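Local coordinates for protein carbonic anhydrase (Synechocystis sp., PDB 5SWC) that catalyses the zinc-dependent, reversible hydration of carbon dioxide and supplies CO2 to RuBisCO inside the carboxysome, at residues L126-L129 with N130-E134; P137-Y140 with D141-H145; R150-L154 with D155-H159. All blocks are in the same frame, centred on the assembly; numbering follows the deposited sequence.

Overall arrangement
The three contacts follow one another along the chain within the beta-class carbonic anhydrase fold, on a run of short helices that comes between strands 111-117 and 197-204 of the mixed sheet. Contact 1 covers the break after helix 121-126 and helix 129-132, contact 2 helix 137-143, contact 3 the end of helix 147-156. Centre to centre, contacts 1 and 2 are about 9 Å apart, and Leu129, Leu132 and Gln133 pack on Tyr140 and Leu143. Contact 3 lies about 16 Å from contact 1, centre to centre, with Arg150 and Val153 touching it, and about 19 Å from contact 2. Contact 2 lies near the zinc site and meets a second subunit; contact 3, away from the metal, meets a third and a fourth.

Contact 1: L126-L129 with N130-E134; sequences LLKL and NSLQE
Ser131 turns its hydroxyl back onto the carbonyl of Lys128, and this bond closes back across the start of the short helix 129-132. Ser131 OG donates to Lys128 O at 2.6 Å, lying in the carbonyl plane with a C=O...OG angle of 148°. The torsion explains the reach: OG sits between the backbone N and the carbonyl carbon (chi1 74°), which points it back at the carbonyl three residues earlier. Ser131 N adds a weak bond to the same oxygen, so one serine addresses Lys128 O through both its hydroxyl and its amide.

The Lys128 chain runs past that hydroxyl, with its CD 3.4 Å from Ser131 OG. Lys128 CB and CE are little farther from Ser131 OG, at 3.7 and 3.8 Å, so the aliphatic part lies alongside the serine before the chain bends at chi4.

Leu129 and Leu132 supply the apolar part. Their side chains cross at about a right angle, meeting where Leu129 CD1 comes 4.1 Å from Leu132 CD1. Leu132 N bonds to Leu129 O at 3.0 Å, while Leu132 CB lies 3.4 Å from the same oxygen.

Within the fold, both leucines pack on Leu143 of helix 137-143, Leu129 also reaches Tyr140 there and Arg150 of helix 147-156, and Leu127 lies against Leu165 and Ile166 of helix 162-181.

Contact 2: P137-Y140 with D141-H145; sequences PLVY and DWLKH
Helix 137-143 of the beta-class carbonic anhydrase fold holds this contact, made of i to i+4 backbone bonds with side chains meeting up to four residues apart. Trp142 on it comes within about 9 Å of the zinc ion, side chain to metal, so the helix belongs to the surroundings of the metal site without ligating it. Asp141 N, Trp142 N and Leu143 N donate to Pro137 O, Leu138 O and Val139 O; the last bond, Leu143 N to Val139 O, is 2.9 Å long.

One face is apolar. Val139 and Leu143 run alongside one another in the same direction, with Val139 CG1 3.9 Å from Leu143 CD1, and both rest on Leu132. A second subunit also meets this helix: Val139 N bonds to Glu101 OE1 and Trp142 packs on Gly95 of that subunit, whereas Trp142 NE1 bonds to Ala82 O of its own chain.

The polar edge is built round Asp141. Its CG is anti to the carbonyl carbon (chi1 -69°), bringing OD1 to the edge of the Tyr140 ring, 3.6 Å from Tyr140 CD2, with ring and carboxylate planes 61° apart. The extended Lys144 chain slants past the same ring, its CE 4.1 Å from Tyr140 CE2. Lys144 NZ reaches Asp141 OD1 at 3.2 Å as a salt bridge, coming from above the carboxylate plane. With an alanine here, the Lys144 ammonium is likely to lose its carboxylate mate and be free to swing away from the tyrosine ring. A water donates to Pro137 O at 2.9 Å and, weakly, to Asp141 OD1.

Contact 3: R150-L154 with D155-H159; sequences RRLVL and DNYSH
Arg151 bends toward Asp155, one turn further along helix 147-156. From CB its chain leads to CG, which lies anti to the backbone N (chi1 -169°) and passes 3.6 Å from Asp155 OD2; bends at chi2 and chi3 then turn the chain forward along the helix, toward Asp155. Arg151 CD is 3.8 Å from Asp155 OD2. Arg151 NE donates to Asp155 OD1 at 3.1 Å and weakly to Asp155 OD2, and Arg151 NH2 donates to Asp155 OD1, also at 3.1 Å. Both nitrogens thus grip one oxygen side-on, from the same face of a carboxylate plane turned 25° from the guanidinium.

Further on, Asn156 ND2 bonds to Leu152 O at 2.9 Å on a lone pair, in the carbonyl plane, while Asn156 N uses the same oxygen. Leu152 CD2 meets the edge of the Tyr157 ring, 3.8 Å from Tyr157 CE1, and Tyr157 OH bonds to Glu172 of helix 162-181.

Asp155 OD2 accepts from Ser189 OG of a third subunit, so the carboxylate couples the helix end to that neighbour. Its charge is probably balanced largely by Arg151, consistent with an ionised pair at the subunit boundary.

Contact 1: L126-L129 with N130-E134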
ATOM      1  N   LEU A 126     -19.768 -12.175  -4.222  1.00 15.33           N
ATOM      2  CA  LEU A 126     -19.010 -12.746  -3.109  1.00 14.79           C
ATOM      3  C   LEU A 126     -19.092 -14.266  -3.036  1.00 16.72           C
ATOM      4  O   LEU A 126     -18.134 -14.925  -2.705  1.00 18.40           O
ATOM      5  CB  LEU A 126     -19.529 -12.124  -1.807  1.00 15.82           C
ATOM      6  CG  LEU A 126     -18.719 -12.476  -0.578  1.00 15.50           C
ATOM      7  CD1 LEU A 126     -17.341 -11.836  -0.630  1.00 18.21           C
ATOM      8  CD2 LEU A 126     -19.485 -12.043   0.681  1.00 18.31           C
ATOM      9  N   LEU A 127     -20.280 -14.797  -3.366  1.00 19.59           N
ATOM     10  CA  LEU A 127     -20.518 -16.223  -3.335  1.00 20.01           C
ATOM     11  C   LEU A 127     -19.966 -16.962  -4.565  1.00 21.58           C
ATOM     12  O   LEU A 127     -19.979 -18.187  -4.616  1.00 26.66           O
ATOM     13  CB  LEU A 127     -22.021 -16.464  -3.184  1.00 22.17           C
ATOM     14  CG  LEU A 127     -22.660 -15.983  -1.877  1.00 24.44           C
ATOM     15  CD1 LEU A 127     -24.196 -15.974  -1.933  1.00 26.77           C
ATOM     16  CD2 LEU A 127     -22.205 -16.807  -0.711  1.00 28.76           C
ATOM     17  N   LYS A 128     -19.517 -16.195  -5.560  1.00 21.42           N
ATOM     18  CA  LYS A 128     -18.877 -16.748  -6.737  1.00 22.84           C
ATOM     19  C   LYS A 128     -17.599 -15.958  -7.020  1.00 27.01           C
ATOM     20  O   LYS A 128     -17.291 -15.583  -8.151  1.00 26.07           O
ATOM     21  CB  LYS A 128     -19.825 -16.763  -7.941  1.00 28.00           C
ATOM     22  CG  LYS A 128     -20.284 -15.451  -8.443  1.00 40.93           C
ATOM     23  CD  LYS A 128     -20.930 -15.579  -9.813  1.00 51.30           C
ATOM     24  CE  LYS A 128     -21.082 -14.213 -10.474  1.00 50.14           C
ATOM     25  NZ  LYS A 128     -21.818 -13.249  -9.584  1.00 41.25           N
ATOM     26  N   LEU A 129     -16.856 -15.736  -5.953  1.00 24.98           N
ATOM     27  CA  LEU A 129     -15.777 -14.753  -5.947  1.00 27.95           C
ATOM     28  C   LEU A 129     -14.705 -15.049  -6.987  1.00 31.34           C
ATOM     29  O   LEU A 129     -14.259 -14.159  -7.702  1.00 35.49           O
ATOM     30  CB  LEU A 129     -15.159 -14.681  -4.546  1.00 26.57           C
ATOM     31  CG  LEU A 129     -14.062 -13.673  -4.351  1.00 34.40           C
ATOM     32  CD1 LEU A 129     -14.620 -12.266  -4.427  1.00 28.88           C
ATOM     33  CD2 LEU A 129     -13.411 -13.999  -3.012  1.00 32.43           C
ATOM     34  N   ASN A 130     -14.305 -16.292  -7.125  1.00 32.43           N
ATOM     35  CA  ASN A 130     -13.199 -16.582  -8.027  1.00 40.31           C
ATOM     36  C   ASN A 130     -13.528 -16.282  -9.470  1.00 38.37           C
ATOM     37  O   ASN A 130     -12.655 -15.843 -10.221  1.00 43.96           O
ATOM     38  CB  ASN A 130     -12.731 -18.013  -7.864  1.00 47.47           C
ATOM     39  CG  ASN A 130     -11.949 -18.209  -6.586  1.00 61.10           C
ATOM     40  OD1 ASN A 130     -11.375 -17.250  -6.041  1.00 56.56           O
ATOM     41  ND2 ASN A 130     -11.925 -19.448  -6.088  1.00 59.95           N
ATOM     42  N   SER A 131     -14.789 -16.485  -9.838  1.00 36.99           N
ATOM     43  CA  SER A 131     -15.247 -16.207 -11.194  1.00 39.03           C
ATOM     44  C   SER A 131     -15.171 -14.723 -11.578  1.00 40.59           C
ATOM     45  O   SER A 131     -15.190 -14.392 -12.761  1.00 41.68           O
ATOM     46  CB  SER A 131     -16.696 -16.678 -11.365  1.00 44.85           C
ATOM     47  OG  SER A 131     -17.603 -15.805 -10.697  1.00 44.44           O
ATOM     48  N   LEU A 132     -15.116 -13.827 -10.593  1.00 30.52           N
ATOM     49  CA  LEU A 132     -15.104 -12.386 -10.865  1.00 27.19           C
ATOM     50  C   LEU A 132     -13.797 -11.866 -11.371  1.00 32.81           C
ATOM     51  O   LEU A 132     -13.771 -10.811 -11.991  1.00 27.69           O
ATOM     52  CB  LEU A 132     -15.376 -11.593  -9.589  1.00 24.93           C
ATOM     53  CG  LEU A 132     -16.700 -11.791  -8.946  1.00 25.13           C
ATOM     54  CD1 LEU A 132     -16.736 -10.947  -7.673  1.00 25.89           C
ATOM     55  CD2 LEU A 132     -17.854 -11.408  -9.860  1.00 34.04           C
ATOM     56  N   GLN A 133     -12.701 -12.560 -11.087  1.00 29.66           N
ATOM     57  CA  GLN A 133     -11.374 -12.047 -11.431  1.00 31.51           C
ATOM     58  C   GLN A 133     -11.213 -11.579 -12.866  1.00 37.01           C
ATOM     59  O   GLN A 133     -10.615 -10.540 -13.103  1.00 43.46           O
ATOM     60  CB  GLN A 133     -10.286 -13.084 -11.139  1.00 46.58           C
ATOM     61  CG  GLN A 133     -10.026 -13.251  -9.673  1.00 41.08           C
ATOM     62  CD  GLN A 133      -8.865 -14.168  -9.392  1.00 51.86           C
ATOM     63  OE1 GLN A 133      -9.059 -15.353  -9.099  1.00 50.25           O
ATOM     64  NE2 GLN A 133      -7.648 -13.633  -9.486  1.00 52.09           N
ATOM     65  N   GLU A 134     -11.718 -12.340 -13.831  1.00 35.37           N
ATOM     66  CA  GLU A 134     -11.456 -12.038 -15.225  1.00 38.43           C
ATOM     67  C   GLU A 134     -12.115 -10.746 -15.720  1.00 36.54           C
ATOM     68  O   GLU A 134     -11.442  -9.883 -16.292  1.00 46.03           O
ATOM     69  CB  GLU A 134     -11.887 -13.206 -16.118  1.00 51.74           C
ATOM     70  CG  GLU A 134     -11.499 -13.033 -17.581  1.00 52.81           C
ATOM     71  CD  GLU A 134     -12.040 -14.152 -18.474  1.00 53.25           C
ATOM     72  OE1 GLU A 134     -13.140 -14.672 -18.160  1.00 71.92           O
ATOM     73  OE2 GLU A 134     -11.379 -14.495 -19.475  1.00 68.66           O
TER

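Contact 2: P137-Y140 with D141-H145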
ATOM      1  N   PRO A 137     -12.322  -7.477 -12.180  1.00 16.23           N
ATOM      2  CA  PRO A 137     -11.180  -7.550 -11.253  1.00 16.01           C
ATOM      3  C   PRO A 137     -11.242  -6.532 -10.124  1.00 16.78           C
ATOM      4  O   PRO A 137     -10.775  -6.829  -9.033  1.00 18.03           O
ATOM      5  CB  PRO A 137      -9.957  -7.268 -12.135  1.00 19.02           C
ATOM      6  CG  PRO A 137     -10.522  -6.605 -13.348  1.00 20.60           C
ATOM      7  CD  PRO A 137     -11.873  -7.184 -13.545  1.00 17.95           C
ATOM      8  N   LEU A 138     -11.742  -5.324 -10.386  1.00 15.02           N
ATOM      9  CA  LEU A 138     -11.840  -4.383  -9.293  1.00 14.73           C
ATOM     10  C   LEU A 138     -12.860  -4.789  -8.251  1.00 13.82           C
ATOM     11  O   LEU A 138     -12.676  -4.521  -7.055  1.00 13.75           O
ATOM     12  CB  LEU A 138     -12.127  -2.947  -9.784  1.00 14.36           C
ATOM     13  CG  LEU A 138     -11.060  -2.299 -10.636  1.00 16.03           C
ATOM     14  CD1 LEU A 138     -11.414  -0.851 -10.988  1.00 18.16           C
ATOM     15  CD2 LEU A 138      -9.682  -2.345  -9.968  1.00 25.26           C
ATOM     16  N   VAL A 139     -13.956  -5.419  -8.673  1.00 13.23           N
ATOM     17  CA  VAL A 139     -14.952  -5.908  -7.728  1.00 12.92           C
ATOM     18  C   VAL A 139     -14.349  -7.050  -6.899  1.00 14.14           C
ATOM     19  O   VAL A 139     -14.522  -7.097  -5.676  1.00 13.96           O
ATOM     20  CB  VAL A 139     -16.234  -6.365  -8.438  1.00 14.03           C
ATOM     21  CG1 VAL A 139     -17.210  -6.922  -7.445  1.00 14.59           C
ATOM     22  CG2 VAL A 139     -16.852  -5.203  -9.263  1.00 16.32           C
ATOM     23  N   TYR A 140     -13.624  -7.936  -7.560  1.00 14.00           N
ATOM     24  CA  TYR A 140     -12.942  -9.009  -6.855  1.00 14.50           C
ATOM     25  C   TYR A 140     -12.086  -8.442  -5.731  1.00 15.44           C
ATOM     26  O   TYR A 140     -12.144  -8.917  -4.596  1.00 16.35           O
ATOM     27  CB  TYR A 140     -12.118  -9.820  -7.842  1.00 16.48           C
ATOM     28  CG  TYR A 140     -11.249 -10.895  -7.236  1.00 19.01           C
ATOM     29  CD1 TYR A 140     -11.748 -12.148  -6.939  1.00 20.35           C
ATOM     30  CD2 TYR A 140      -9.939 -10.648  -6.978  1.00 22.05           C
ATOM     31  CE1 TYR A 140     -10.913 -13.137  -6.405  1.00 22.70           C
ATOM     32  CE2 TYR A 140      -9.107 -11.605  -6.460  1.00 24.37           C
ATOM     33  CZ  TYR A 140      -9.613 -12.843  -6.149  1.00 27.71           C
ATOM     34  OH  TYR A 140      -8.793 -13.831  -5.624  1.00 27.99           O
ATOM     35  N   ASP A 141     -11.276  -7.431  -6.030  1.00 15.17           N
ATOM     36  CA  ASP A 141     -10.375  -6.893  -5.011  1.00 16.81           C
ATOM     37  C   ASP A 141     -11.187  -6.222  -3.892  1.00 15.39           C
ATOM     38  O   ASP A 141     -10.839  -6.330  -2.698  1.00 15.29           O
ATOM     39  CB  ASP A 141      -9.421  -5.856  -5.623  1.00 16.24           C
ATOM     40  CG  ASP A 141      -8.399  -6.446  -6.579  1.00 38.07           C
ATOM     41  OD1 ASP A 141      -8.086  -7.647  -6.430  1.00 35.81           O
ATOM     42  OD2 ASP A 141      -7.902  -5.675  -7.461  1.00 39.09           O
ATOM     43  N   TRP A 142     -12.229  -5.501  -4.258  1.00 12.55           N
ATOM     44  CA  TRP A 142     -13.048  -4.758  -3.300  1.00 11.97           C
ATOM     45  C   TRP A 142     -13.717  -5.692  -2.302  1.00 13.74           C
ATOM     46  O   TRP A 142     -13.774  -5.413  -1.102  1.00 13.63           O
ATOM     47  CB  TRP A 142     -14.059  -3.938  -4.069  1.00 12.47           C
ATOM     48  CG  TRP A 142     -15.194  -3.382  -3.321  1.00 12.19           C
ATOM     49  CD1 TRP A 142     -16.532  -3.637  -3.555  1.00 13.36           C
ATOM     50  CD2 TRP A 142     -15.162  -2.415  -2.282  1.00 11.42           C
ATOM     51  NE1 TRP A 142     -17.296  -2.899  -2.724  1.00 12.36           N
ATOM     52  CE2 TRP A 142     -16.504  -2.136  -1.926  1.00 11.57           C
ATOM     53  CE3 TRP A 142     -14.145  -1.742  -1.604  1.00 12.02           C
ATOM     54  CZ2 TRP A 142     -16.812  -1.226  -0.939  1.00 13.06           C
ATOM     55  CZ3 TRP A 142     -14.469  -0.848  -0.589  1.00 13.83           C
ATOM     56  CH2 TRP A 142     -15.808  -0.597  -0.290  1.00 13.79           C
ATOM     57  N   LEU A 143     -14.191  -6.827  -2.801  1.00 13.41           N
ATOM     58  CA  LEU A 143     -14.879  -7.782  -1.933  1.00 13.87           C
ATOM     59  C   LEU A 143     -13.968  -8.422  -0.901  1.00 15.12           C
ATOM     60  O   LEU A 143     -14.470  -8.964   0.079  1.00 15.93           O
ATOM     61  CB  LEU A 143     -15.627  -8.800  -2.768  1.00 14.41           C
ATOM     62  CG  LEU A 143     -16.810  -8.257  -3.557  1.00 15.56           C
ATOM     63  CD1 LEU A 143     -17.395  -9.366  -4.460  1.00 17.04           C
ATOM     64  CD2 LEU A 143     -17.889  -7.712  -2.662  1.00 17.54           C
ATOM     65  N   LYS A 144     -12.659  -8.297  -1.064  1.00 14.16           N
ATOM     66  CA  LYS A 144     -11.704  -8.708  -0.025  1.00 15.71           C
ATOM     67  C   LYS A 144     -12.032  -8.068   1.302  1.00 15.54           C
ATOM     68  O   LYS A 144     -11.785  -8.672   2.359  1.00 15.55           O
ATOM     69  CB  LYS A 144     -10.270  -8.339  -0.420  1.00 21.60           C
ATOM     70  CG  LYS A 144      -9.733  -9.116  -1.630  1.00 27.83           C
ATOM     71  CD  LYS A 144      -8.349  -8.613  -2.023  1.00 36.44           C
ATOM     72  CE  LYS A 144      -7.806  -9.366  -3.253  1.00 36.34           C
ATOM     73  NZ  LYS A 144      -6.600  -8.661  -3.824  1.00 49.89           N
ATOM     74  N   HIS A 145     -12.580  -6.855   1.285  1.00 13.07           N
ATOM     75  CA  HIS A 145     -12.853  -6.165   2.528  1.00 13.61           C
ATOM     76  C   HIS A 145     -14.029  -6.748   3.283  1.00 15.94           C
ATOM     77  O   HIS A 145     -14.201  -6.434   4.462  1.00 16.15           O
ATOM     78  CB  HIS A 145     -13.049  -4.678   2.300  1.00 12.77           C
ATOM     79  CG  HIS A 145     -11.854  -4.001   1.766  1.00 13.55           C
ATOM     80  ND1 HIS A 145     -10.643  -3.981   2.422  1.00 14.53           N
ATOM     81  CD2 HIS A 145     -11.705  -3.292   0.635  1.00 15.19           C
ATOM     82  CE1 HIS A 145      -9.784  -3.261   1.707  1.00 16.43           C
ATOM     83  NE2 HIS A 145     -10.414  -2.832   0.621  1.00 16.10           N
TER
HETATM   84  O   HOH W   1      -8.162  -8.122  -9.134  1.00 36.13           O

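Contact 3: R150-L154 with D155-H159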
ATOM      1  N   ARG A 150     -17.628 -13.909   3.823  1.00 13.81           N
ATOM      2  CA  ARG A 150     -17.551 -15.087   2.993  0.66 14.90           C
ATOM      3  C   ARG A 150     -17.081 -16.282   3.797  1.00 15.80           C
ATOM      4  O   ARG A 150     -17.625 -17.377   3.698  1.00 16.88           O
ATOM      5  CB  ARG A 150     -16.605 -14.807   1.834  0.66 15.86           C
ATOM      6  CG  ARG A 150     -16.729 -15.825   0.727  0.66 19.94           C
ATOM      7  CD  ARG A 150     -15.723 -15.556  -0.362  0.66 18.62           C
ATOM      8  NE  ARG A 150     -14.406 -15.948   0.121  0.66 20.09           N
ATOM      9  CZ  ARG A 150     -13.860 -17.144  -0.075  0.66 29.20           C
ATOM     10  NH1 ARG A 150     -12.667 -17.439   0.440  0.66 28.28           N
ATOM     11  NH2 ARG A 150     -14.508 -18.070  -0.769  0.66 29.71           N
ATOM     12  N   ARG A 151     -16.070 -16.073   4.645  1.00 16.44           N
ATOM     13  CA  ARG A 151     -15.565 -17.160   5.471  1.00 17.28           C
ATOM     14  C   ARG A 151     -16.600 -17.680   6.444  1.00 17.70           C
ATOM     15  O   ARG A 151     -16.822 -18.878   6.546  1.00 19.80           O
ATOM     16  CB  ARG A 151     -14.296 -16.680   6.229  1.00 17.02           C
ATOM     17  CG  ARG A 151     -13.506 -17.759   6.917  1.00 18.20           C
ATOM     18  CD  ARG A 151     -12.739 -18.687   5.991  1.00 22.04           C
ATOM     19  NE  ARG A 151     -13.539 -19.798   5.526  1.00 30.39           N
ATOM     20  CZ  ARG A 151     -13.396 -20.375   4.333  1.00 44.73           C
ATOM     21  NH1 ARG A 151     -12.484 -19.943   3.473  1.00 38.45           N
ATOM     22  NH2 ARG A 151     -14.186 -21.383   3.987  1.00 42.02           N
ATOM     23  N   LEU A 152     -17.255 -16.764   7.143  1.00 16.60           N
ATOM     24  CA  LEU A 152     -18.335 -17.152   8.047  1.00 16.23           C
ATOM     25  C   LEU A 152     -19.442 -17.944   7.324  1.00 17.10           C
ATOM     26  O   LEU A 152     -19.893 -18.998   7.823  1.00 18.34           O
ATOM     27  CB  LEU A 152     -18.888 -15.896   8.726  1.00 17.68           C
ATOM     28  CG  LEU A 152     -19.940 -16.127   9.797  1.00 18.31           C
ATOM     29  CD1 LEU A 152     -19.920 -14.977  10.795  1.00 20.52           C
ATOM     30  CD2 LEU A 152     -21.317 -16.291   9.183  1.00 19.53           C
ATOM     31  N   VAL A 153     -19.891 -17.454   6.170  1.00 17.86           N
ATOM     32  CA  VAL A 153     -21.009 -18.064   5.467  1.00 18.41           C
ATOM     33  C   VAL A 153     -20.611 -19.436   4.929  1.00 24.13           C
ATOM     34  O   VAL A 153     -21.348 -20.413   5.092  1.00 24.88           O
ATOM     35  CB  VAL A 153     -21.518 -17.126   4.359  1.00 19.79           C
ATOM     36  CG1 VAL A 153     -22.450 -17.884   3.407  1.00 22.88           C
ATOM     37  CG2 VAL A 153     -22.219 -15.914   4.974  1.00 22.06           C
ATOM     38  N   LEU A 154     -19.428 -19.551   4.345  1.00 19.52           N
ATOM     39  CA  LEU A 154     -18.977 -20.863   3.868  1.00 23.93           C
ATOM     40  C   LEU A 154     -18.772 -21.883   4.985  1.00 22.46           C
ATOM     41  O   LEU A 154     -19.043 -23.080   4.810  1.00 26.28           O
ATOM     42  CB  LEU A 154     -17.694 -20.714   3.034  1.00 27.63           C
ATOM     43  CG  LEU A 154     -17.871 -19.941   1.722  1.00 36.36           C
ATOM     44  CD1 LEU A 154     -16.550 -19.882   0.960  1.00 40.76           C
ATOM     45  CD2 LEU A 154     -18.979 -20.510   0.852  1.00 45.48           C
ATOM     46  N   ASP A 155     -18.303 -21.439   6.144  1.00 23.22           N
ATOM     47  CA  ASP A 155     -18.017 -22.329   7.249  1.00 22.29           C
ATOM     48  C   ASP A 155     -19.269 -22.759   8.000  1.00 25.95           C
ATOM     49  O   ASP A 155     -19.304 -23.890   8.481  1.00 28.35           O
ATOM     50  CB  ASP A 155     -17.070 -21.681   8.282  1.00 23.17           C
ATOM     51  CG  ASP A 155     -15.641 -21.508   7.785  1.00 35.93           C
ATOM     52  OD1 ASP A 155     -15.243 -22.129   6.770  1.00 32.28           O
ATOM     53  OD2 ASP A 155     -14.917 -20.697   8.435  1.00 26.58           O
ATOM     54  N   ASN A 156     -20.269 -21.876   8.100  1.00 23.08           N
ATOM     55  CA  ASN A 156     -21.361 -22.059   9.029  1.00 23.57           C
ATOM     56  C   ASN A 156     -22.714 -22.278   8.374  1.00 25.79           C
ATOM     57  O   ASN A 156     -23.636 -22.693   9.073  1.00 28.73           O
ATOM     58  CB  ASN A 156     -21.483 -20.871   9.982  1.00 23.04           C
ATOM     59  CG  ASN A 156     -20.302 -20.755  10.903  1.00 24.01           C
ATOM     60  OD1 ASN A 156     -20.199 -21.515  11.881  1.00 28.12           O
ATOM     61  ND2 ASN A 156     -19.379 -19.852  10.589  1.00 22.89           N
ATOM     62  N   TYR A 157     -22.833 -21.933   7.085  1.00 28.14           N
ATOM     63  CA  TYR A 157     -24.086 -22.080   6.321  1.00 26.73           C
ATOM     64  C   TYR A 157     -23.859 -22.892   5.048  1.00 30.57           C
ATOM     65  O   TYR A 157     -24.454 -22.620   3.998  1.00 31.96           O
ATOM     66  CB  TYR A 157     -24.705 -20.755   5.968  1.00 28.19           C
ATOM     67  CG  TYR A 157     -25.095 -19.909   7.137  1.00 25.08           C
ATOM     68  CD1 TYR A 157     -24.223 -18.987   7.663  1.00 26.26           C
ATOM     69  CD2 TYR A 157     -26.334 -20.054   7.742  1.00 31.93           C
ATOM     70  CE1 TYR A 157     -24.578 -18.171   8.712  1.00 32.05           C
ATOM     71  CE2 TYR A 157     -26.699 -19.250   8.807  1.00 33.72           C
ATOM     72  CZ  TYR A 157     -25.805 -18.317   9.301  1.00 42.86           C
ATOM     73  OH  TYR A 157     -26.136 -17.504  10.363  1.00 57.08           O
ATOM     74  N   SER A 158     -23.007 -23.898   5.167  1.00 32.80           N
ATOM     75  CA  SER A 158     -22.521 -24.658   4.012  1.00 38.54           C
ATOM     76  C   SER A 158     -23.613 -25.475   3.349  1.00 42.97           C
ATOM     77  O   SER A 158     -23.436 -25.971   2.239  1.00 44.17           O
ATOM     78  CB  SER A 158     -21.378 -25.576   4.426  1.00 39.27           C
ATOM     79  OG  SER A 158     -21.860 -26.668   5.183  1.00 39.13           O
ATOM     80  N   HIS A 159     -24.741 -25.618   4.028  1.00 34.07           N
ATOM     81  CA  HIS A 159     -25.823 -26.438   3.500  1.00 38.18           C
ATOM     82  C   HIS A 159     -26.951 -25.629   2.836  1.00 37.61           C
ATOM     83  O   HIS A 159     -27.926 -26.200   2.340  1.00 40.52           O
ATOM     84  CB  HIS A 159     -26.340 -27.361   4.596  1.00 44.38           C
ATOM     85  CG  HIS A 159     -25.341 -28.396   5.032  1.00 48.64           C
ATOM     86  ND1 HIS A 159     -24.462 -28.187   6.077  1.00 62.87           N
ATOM     87  CD2 HIS A 159     -25.076 -29.638   4.562  1.00 57.79           C
ATOM     88  CE1 HIS A 159     -23.706 -29.262   6.236  1.00 51.91           C
ATOM     89  NE2 HIS A 159     -24.061 -30.158   5.333  1.00 64.57           N
TER